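Local coordinates for protein transcriptional regulator, ROK family (Vibrio cholerae O1 biovar eltor, PDB 1Z05) that probably binds DNA as a transcriptional regulator of carbohydrate metabolism, carries a bound zinc ion, and is a homolog of the Escherichia coli repressor Mlc, at residues A80-E85 / L106-L111; G365-N368 / I373-P376; Q380-Q385 / V389-L394. All coordinates share one frame; numbering follows the deposited sequence.

Contact 1: residues A80-E85 / L106-L111; sequences AHLIHE and LGWQFL
Trp108 turns its CG anti to its own carbonyl carbon (chi1 -63°), which carries the indole across to the 80-82 turn. Leu82 has the same kind of first torsion (chi1 -76°), and it lays CD2 over one face of that indole. The two side chains cross at about a right angle. CD2 of Leu82 lies 4.2 Å from the centroid of the Trp108 five-membered ring, a CH-pi contact. At the ring edge, Trp108 NE1 donates to His81 O at 2.8 Å with an N-H...O angle of 154°. The oxygen lies in the indole plane, but the nitrogen sits above the plane of the carbonyl. Ala80 O also comes to the ring edge, 3.2 Å from Trp108 CZ2. The carbonyls follow directly on helix 67-79, in the Schellman turn where His81 takes positive phi. The helices before this turn and the two-stranded antiparallel sheet after it are consistent with a winged helix-turn-helix. Trp108 opens strand 108-116, central in a five-stranded mixed sheet. The indole joins that sheet to the turn, probably where the DNA-binding part meets the ROK domain. Val426 of helix 421-428 touches both Leu82 and Trp108, and Arg168 makes a cation-pi contact with the indole.

Contact 2: residues G365-N368 / I373-P376; sequences GVIN and ILYP
Asn368 and Tyr375 meet with their flat groups turned steeply, the amide and ring planes 83° apart. The phenol hydroxyl makes the contact. Tyr375 OH donates to Asn368 OD1 at 2.6 Å, a short hydrogen bond. The hydroxyl stands above the carbonyl plane, 38° out of it. On the tyrosine side, Asn368 OD1 lies near the ring plane, at the edge, and is 3.4 Å from Tyr375 CZ. No face of the ring is used by the asparagine. The other end of the amide is held as well, since Asn368 ND2 donates to Ile363 O on strand 360-364. With a bond at each end, the buried amide has its flip fixed: oxygen to the tyrosine, nitrogen to the strand.

The two segments belong to one strand-to-helix connection. The chain leaves strand 360-364 of the second mixed sheet of the ROK fold, of the ASKHA type, and runs through the 3-10 turn 366-368 into helix 371-385. Asn368 N bonds back to Gly365 O at 3.1 Å within that turn.

A second, apolar pair lies next to the polar one. Leu374 directs its side chain at the turn, with CG anti to the backbone N (chi1 -179°). Its CD2 reaches Ile367 CG2 at 3.7 Å and Ile367 CG1 at 4.0 Å, so one methyl meets both branches at the isoleucine CB. These two side chains cross at about a right angle. Ile338 and Leu341 of helix 332-356 pack against Ile367, as does Cys324 of helix 320-328. On the tyrosine side, Leu396 and Glu398 of strand 395-398 touch the Tyr375 side chain, and Glu398 also touches Asn368.

Contact 3: residues Q380-Q385 / V389-L394; sequences QCIREQ and VYHQDL
Ile382 O and His391 ND1 are both hydrogen-bonded to one polar atom, Ser386 OG, in the connection between the two segments. The serine hydroxyl thereby ties the backbone of one segment to the ring of the other.

His391 makes the crossing contact with its ring. Arg383 CA sits over one face, 3.8 Å from the His391 ring centroid and 27° off the normal, a CH-pi contact. Arg383 CG adds a touch at 4.0 Å from His391 NE2. Ile382 CG2 comes from the same side of the ring plane, but near the root of the side chain, 3.7 Å from His391 CB. Beyond segment 380-385 a short connection leads into a weakly bonded helical turn about 389-391, and then to strand 395-398, the edge strand of its sheet within the chain. The Arg383 chain bends at chi3 (-84°), and its end leads away from His391. In one of two Gln380 conformers, and so less certainly, Arg383 NE and Arg383 NH2 both bind Gln380 OE1, at 2.9 and 2.6 Å. The surface also meets the second subunit, where Asn283 ND2 of that subunit bonds to Arg383 O. A sulfate, probably from the crystallisation liquor, lies about 3 Å from the His391 side chain.

How the contacts relate
Contact 2 is the buried one, with all four touching residues inside the protein. Contacts 1 and 3 are only partly buried. Contacts 2 and 3 share helix 371-385, with centres about 17 Å apart. Contact 2 joins the helix to the turn before it, and contact 3 joins its far end to the short helix after it. Contact 1 lies on the opposite side of the chain's centre, about 40 Å and 45 Å from the other two by centres. The chemistry differs accordingly. Contacts 1 and 2 each pair one crossing hydrogen bond with apolar packing. Contact 3 has no direct hydrogen bond across its segments, is tied instead through Ser386 in the connection, and alone meets the second subunit.

Contact 1: residues A80-E85 / L106-L111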
# COMPACT_ATOMS: atom_id res chain seq x y z
N ALA A 80 -12.63 -13.96 29.74
CA ALA A 80 -11.95 -14.87 28.82
C ALA A 80 -10.54 -15.21 29.30
O ALA A 80 -9.86 -16.03 28.69
CB ALA A 80 -11.89 -14.25 27.44
N HIS A 81 -10.10 -14.57 30.39
CA HIS A 81 -8.75 -14.75 30.96
C HIS A 81 -7.62 -14.32 30.02
O HIS A 81 -6.53 -14.90 30.04
CB HIS A 81 -8.55 -16.18 31.46
CG HIS A 81 -9.63 -16.65 32.39
ND1 HIS A 81 -10.53 -17.63 32.05
CD2 HIS A 81 -9.97 -16.24 33.63
CE1 HIS A 81 -11.37 -17.82 33.05
NE2 HIS A 81 -11.05 -16.99 34.02
N LEU A 82 -7.89 -13.32 29.19
CA LEU A 82 -6.88 -12.76 28.30
C LEU A 82 -6.11 -11.63 28.97
O LEU A 82 -4.96 -11.35 28.63
CB LEU A 82 -7.53 -12.27 27.00
CG LEU A 82 -7.89 -13.43 26.07
CD1 LEU A 82 -8.93 -13.03 25.03
CD2 LEU A 82 -6.61 -13.99 25.42
N ILE A 83 -6.76 -10.98 29.92
CA ILE A 83 -6.14 -9.93 30.73
C ILE A 83 -6.47 -10.18 32.18
O ILE A 83 -7.38 -10.95 32.49
CB ILE A 83 -6.55 -8.48 30.30
CG1 ILE A 83 -8.04 -8.19 30.59
CG2 ILE A 83 -6.15 -8.22 28.84
CD1 ILE A 83 -8.50 -6.78 30.20
N HIS A 84 -5.72 -9.53 33.07
CA HIS A 84 -5.97 -9.67 34.49
C HIS A 84 -5.57 -8.42 35.24
O HIS A 84 -4.78 -7.61 34.75
CB HIS A 84 -5.26 -10.90 35.06
CG HIS A 84 -3.77 -10.75 35.16
ND1 HIS A 84 -3.13 -10.47 36.35
CD2 HIS A 84 -2.80 -10.84 34.22
CE1 HIS A 84 -1.83 -10.41 36.14
NE2 HIS A 84 -1.60 -10.63 34.86
N GLU A 85 -6.15 -8.26 36.43
CA GLU A 85 -5.84 -7.17 37.35
C GLU A 85 -5.91 -7.70 38.78
O GLU A 85 -6.44 -8.80 39.01
CB GLU A 85 -6.86 -6.04 37.18
CG GLU A 85 -8.31 -6.48 37.43
CD GLU A 85 -9.32 -5.34 37.36
OE1 GLU A 85 -8.93 -4.16 37.49
OE2 GLU A 85 -10.52 -5.65 37.18
N LEU A 106 0.36 -16.27 30.17
CA LEU A 106 0.79 -17.56 30.67
C LEU A 106 -0.36 -18.57 30.62
O LEU A 106 -1.43 -18.34 31.19
CB LEU A 106 1.35 -17.44 32.10
CG LEU A 106 2.28 -18.55 32.58
CD1 LEU A 106 3.56 -18.64 31.74
CD2 LEU A 106 2.63 -18.36 34.06
N GLY A 107 -0.13 -19.66 29.90
CA GLY A 107 -1.14 -20.68 29.66
C GLY A 107 -1.67 -20.66 28.24
O GLY A 107 -2.17 -21.68 27.75
N TRP A 108 -1.55 -19.51 27.58
CA TRP A 108 -2.02 -19.37 26.21
C TRP A 108 -0.88 -19.63 25.23
O TRP A 108 0.25 -19.17 25.44
CB TRP A 108 -2.53 -17.95 25.95
CG TRP A 108 -3.70 -17.54 26.76
CD1 TRP A 108 -3.72 -16.62 27.76
CD2 TRP A 108 -5.05 -17.99 26.60
NE1 TRP A 108 -4.99 -16.47 28.24
CE2 TRP A 108 -5.83 -17.30 27.55
CE3 TRP A 108 -5.68 -18.91 25.74
CZ2 TRP A 108 -7.21 -17.51 27.69
CZ3 TRP A 108 -7.05 -19.12 25.88
CH2 TRP A 108 -7.80 -18.42 26.85
N GLN A 109 -1.21 -20.32 24.15
CA GLN A 109 -0.23 -20.74 23.18
C GLN A 109 -0.80 -20.63 21.77
O GLN A 109 -1.99 -20.41 21.58
CB GLN A 109 0.19 -22.19 23.46
CG GLN A 109 0.76 -22.43 24.86
CD GLN A 109 0.94 -23.89 25.15
OE1 GLN A 109 0.23 -24.73 24.61
NE2 GLN A 109 1.89 -24.22 26.02
N PHE A 110 0.06 -20.80 20.77
CA PHE A 110 -0.37 -20.97 19.39
C PHE A 110 0.67 -21.83 18.66
O PHE A 110 1.81 -21.95 19.11
CB PHE A 110 -0.56 -19.60 18.69
CG PHE A 110 0.71 -18.76 18.60
CD1 PHE A 110 1.57 -18.90 17.52
CD2 PHE A 110 1.00 -17.81 19.58
CE1 PHE A 110 2.73 -18.13 17.40
CE2 PHE A 110 2.15 -17.02 19.47
CZ PHE A 110 3.02 -17.18 18.39
N LEU A 111 0.25 -22.44 17.55
CA LEU A 111 1.16 -23.13 16.65
C LEU A 111 1.56 -22.20 15.52
O LEU A 111 0.73 -21.45 15.00
CB LEU A 111 0.49 -24.36 16.04
CG LEU A 111 0.20 -25.61 16.86
CD1 LEU A 111 -0.19 -26.73 15.88
CD2 LEU A 111 1.40 -26.03 17.68

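Contact 2: residues G365-N368 / I373-P376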
# COMPACT_ATOMS: atom_id res chain seq x y z
N GLY A 365 18.90 -12.56 4.80
CA GLY A 365 19.41 -13.68 4.00
C GLY A 365 20.82 -14.05 4.42
O GLY A 365 21.47 -13.31 5.16
N VAL A 366 21.29 -15.21 3.95
CA VAL A 366 22.62 -15.71 4.30
C VAL A 366 23.72 -14.73 3.87
O VAL A 366 24.79 -14.67 4.48
CB VAL A 366 22.89 -17.15 3.76
CG1 VAL A 366 21.87 -18.14 4.33
CG2 VAL A 366 22.88 -17.20 2.25
N ILE A 367 23.42 -13.95 2.83
CA ILE A 367 24.33 -12.91 2.32
C ILE A 367 24.77 -11.88 3.37
O ILE A 367 25.75 -11.16 3.17
CB ILE A 367 23.70 -12.20 1.08
CG1 ILE A 367 24.78 -11.74 0.11
CG2 ILE A 367 22.75 -11.06 1.52
CD1 ILE A 367 25.42 -12.89 -0.66
N ASN A 368 24.05 -11.82 4.49
CA ASN A 368 24.45 -10.95 5.60
C ASN A 368 25.78 -11.37 6.26
O ASN A 368 26.36 -10.60 7.04
CB ASN A 368 23.33 -10.83 6.64
CG ASN A 368 22.28 -9.82 6.23
OD1 ASN A 368 22.60 -8.73 5.74
ND2 ASN A 368 21.01 -10.16 6.45
N ILE A 373 31.01 -6.21 3.18
CA ILE A 373 31.36 -6.05 1.76
C ILE A 373 30.14 -5.62 0.94
O ILE A 373 30.22 -4.73 0.09
CB ILE A 373 31.96 -7.37 1.17
CG1 ILE A 373 33.22 -7.81 1.92
CG2 ILE A 373 32.19 -7.26 -0.35
CD1 ILE A 373 34.40 -6.81 1.89
N LEU A 374 29.00 -6.25 1.22
CA LEU A 374 27.77 -6.00 0.49
C LEU A 374 27.16 -4.62 0.72
O LEU A 374 26.75 -3.95 -0.23
CB LEU A 374 26.74 -7.09 0.83
CG LEU A 374 25.38 -7.04 0.13
CD1 LEU A 374 25.47 -7.59 -1.28
CD2 LEU A 374 24.35 -7.81 0.95
N TYR A 375 27.08 -4.19 1.97
CA TYR A 375 26.33 -2.98 2.30
C TYR A 375 26.87 -1.70 1.66
O TYR A 375 26.08 -0.91 1.14
CB TYR A 375 26.20 -2.80 3.82
CG TYR A 375 25.18 -3.72 4.49
CD1 TYR A 375 24.66 -4.83 3.83
CD2 TYR A 375 24.76 -3.46 5.79
CE1 TYR A 375 23.76 -5.68 4.46
CE2 TYR A 375 23.86 -4.29 6.42
CZ TYR A 375 23.37 -5.40 5.75
OH TYR A 375 22.46 -6.20 6.40
N PRO A 376 28.20 -1.47 1.73
CA PRO A 376 28.74 -0.29 1.04
C PRO A 376 28.44 -0.23 -0.46
O PRO A 376 28.23 0.86 -1.00
CB PRO A 376 30.25 -0.39 1.30
CG PRO A 376 30.34 -1.13 2.58
CD PRO A 376 29.25 -2.17 2.48

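Contact 3: residues Q380-Q385 / V389-L394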
# COMPACT_ATOMS: atom_id res chain seq x y z
N GLN A 380 26.13 2.87 -2.08
CA GLN A 380 26.62 3.81 -3.10
C GLN A 380 25.67 3.89 -4.28
O GLN A 380 25.46 4.96 -4.86
CB GLN A 380 28.05 3.47 -3.55
CG GLN A 380 28.73 4.55 -4.41
CD GLN A 380 28.81 5.92 -3.74
OE1 GLN A 380 29.00 6.02 -2.52
NE2 GLN A 380 28.68 6.97 -4.53
N CYS A 381 25.07 2.76 -4.65
CA CYS A 381 24.09 2.74 -5.72
C CYS A 381 22.74 3.37 -5.33
O CYS A 381 22.08 3.97 -6.17
CB CYS A 381 23.93 1.33 -6.30
SG CYS A 381 25.37 0.84 -7.30
N ILE A 382 22.36 3.24 -4.06
CA ILE A 382 21.22 3.99 -3.50
C ILE A 382 21.43 5.50 -3.61
O ILE A 382 20.52 6.23 -4.03
CB ILE A 382 20.93 3.60 -2.03
CG1 ILE A 382 20.27 2.21 -1.95
CG2 ILE A 382 20.03 4.67 -1.36
CD1 ILE A 382 20.21 1.64 -0.50
N ARG A 383 22.63 5.98 -3.26
CA ARG A 383 22.96 7.40 -3.33
C ARG A 383 22.86 7.94 -4.75
O ARG A 383 22.48 9.09 -4.98
CB ARG A 383 24.37 7.66 -2.78
CG ARG A 383 24.47 7.52 -1.27
CD ARG A 383 25.79 8.12 -0.76
NE ARG A 383 26.90 7.17 -0.87
CZ ARG A 383 27.16 6.21 0.02
NH1 ARG A 383 26.39 6.07 1.10
NH2 ARG A 383 28.18 5.40 -0.17
N GLU A 384 23.22 7.10 -5.72
CA GLU A 384 23.33 7.53 -7.10
C GLU A 384 22.01 7.41 -7.88
O GLU A 384 21.87 7.97 -8.96
CB GLU A 384 24.45 6.74 -7.81
CG GLU A 384 25.85 7.14 -7.33
CD GLU A 384 26.97 6.38 -8.02
OE1 GLU A 384 26.69 5.55 -8.92
OE2 GLU A 384 28.14 6.60 -7.65
N GLN A 385 21.04 6.69 -7.30
CA GLN A 385 19.82 6.35 -8.03
C GLN A 385 18.51 6.66 -7.30
O GLN A 385 17.44 6.19 -7.69
CB GLN A 385 19.87 4.88 -8.45
CG GLN A 385 21.12 4.54 -9.30
CD GLN A 385 21.24 3.06 -9.61
OE1 GLN A 385 20.24 2.34 -9.66
NE2 GLN A 385 22.46 2.61 -9.83
N VAL A 389 17.21 13.65 -0.47
CA VAL A 389 16.27 13.82 0.64
C VAL A 389 15.66 12.49 1.12
O VAL A 389 15.34 12.34 2.30
CB VAL A 389 15.18 14.89 0.33
CG1 VAL A 389 14.14 14.37 -0.67
CG2 VAL A 389 14.50 15.37 1.61
N TYR A 390 15.51 11.54 0.20
CA TYR A 390 14.93 10.22 0.51
C TYR A 390 15.89 9.29 1.24
O TYR A 390 15.46 8.45 2.01
CB TYR A 390 14.50 9.51 -0.78
CG TYR A 390 13.14 9.88 -1.32
CD1 TYR A 390 12.69 11.21 -1.35
CD2 TYR A 390 12.31 8.90 -1.85
CE1 TYR A 390 11.43 11.53 -1.87
CE2 TYR A 390 11.07 9.21 -2.38
CZ TYR A 390 10.63 10.51 -2.39
OH TYR A 390 9.38 10.77 -2.92
N HIS A 391 17.19 9.42 0.98
CA HIS A 391 18.16 8.47 1.50
C HIS A 391 19.16 9.06 2.50
O HIS A 391 20.15 8.41 2.84
CB HIS A 391 18.88 7.73 0.36
CG HIS A 391 19.78 8.61 -0.46
ND1 HIS A 391 19.56 8.84 -1.80
CD2 HIS A 391 20.90 9.30 -0.13
CE1 HIS A 391 20.51 9.65 -2.26
NE2 HIS A 391 21.33 9.94 -1.27
N GLN A 392 18.90 10.28 2.96
CA GLN A 392 19.81 11.00 3.86
C GLN A 392 20.04 10.30 5.21
O GLN A 392 21.18 9.98 5.56
CB GLN A 392 19.35 12.45 4.09
CG GLN A 392 20.05 13.47 3.19
CD GLN A 392 19.54 14.90 3.35
OE1 GLN A 392 18.78 15.21 4.28
NE2 GLN A 392 19.95 15.78 2.44
N ASP A 393 18.96 10.07 5.94
CA ASP A 393 19.01 9.45 7.25
C ASP A 393 18.55 8.00 7.18
O ASP A 393 17.97 7.45 8.12
CB ASP A 393 18.15 10.24 8.25
CG ASP A 393 16.90 10.84 7.60
OD1 ASP A 393 16.15 10.09 6.93
OD2 ASP A 393 16.67 12.05 7.77
N LEU A 394 18.82 7.37 6.04
CA LEU A 394 18.31 6.04 5.76
C LEU A 394 19.28 4.97 6.24
O LEU A 394 20.36 4.78 5.68
CB LEU A 394 18.00 5.89 4.27
CG LEU A 394 17.11 4.76 3.76
CD1 LEU A 394 15.82 4.63 4.57
CD2 LEU A 394 16.78 5.01 2.30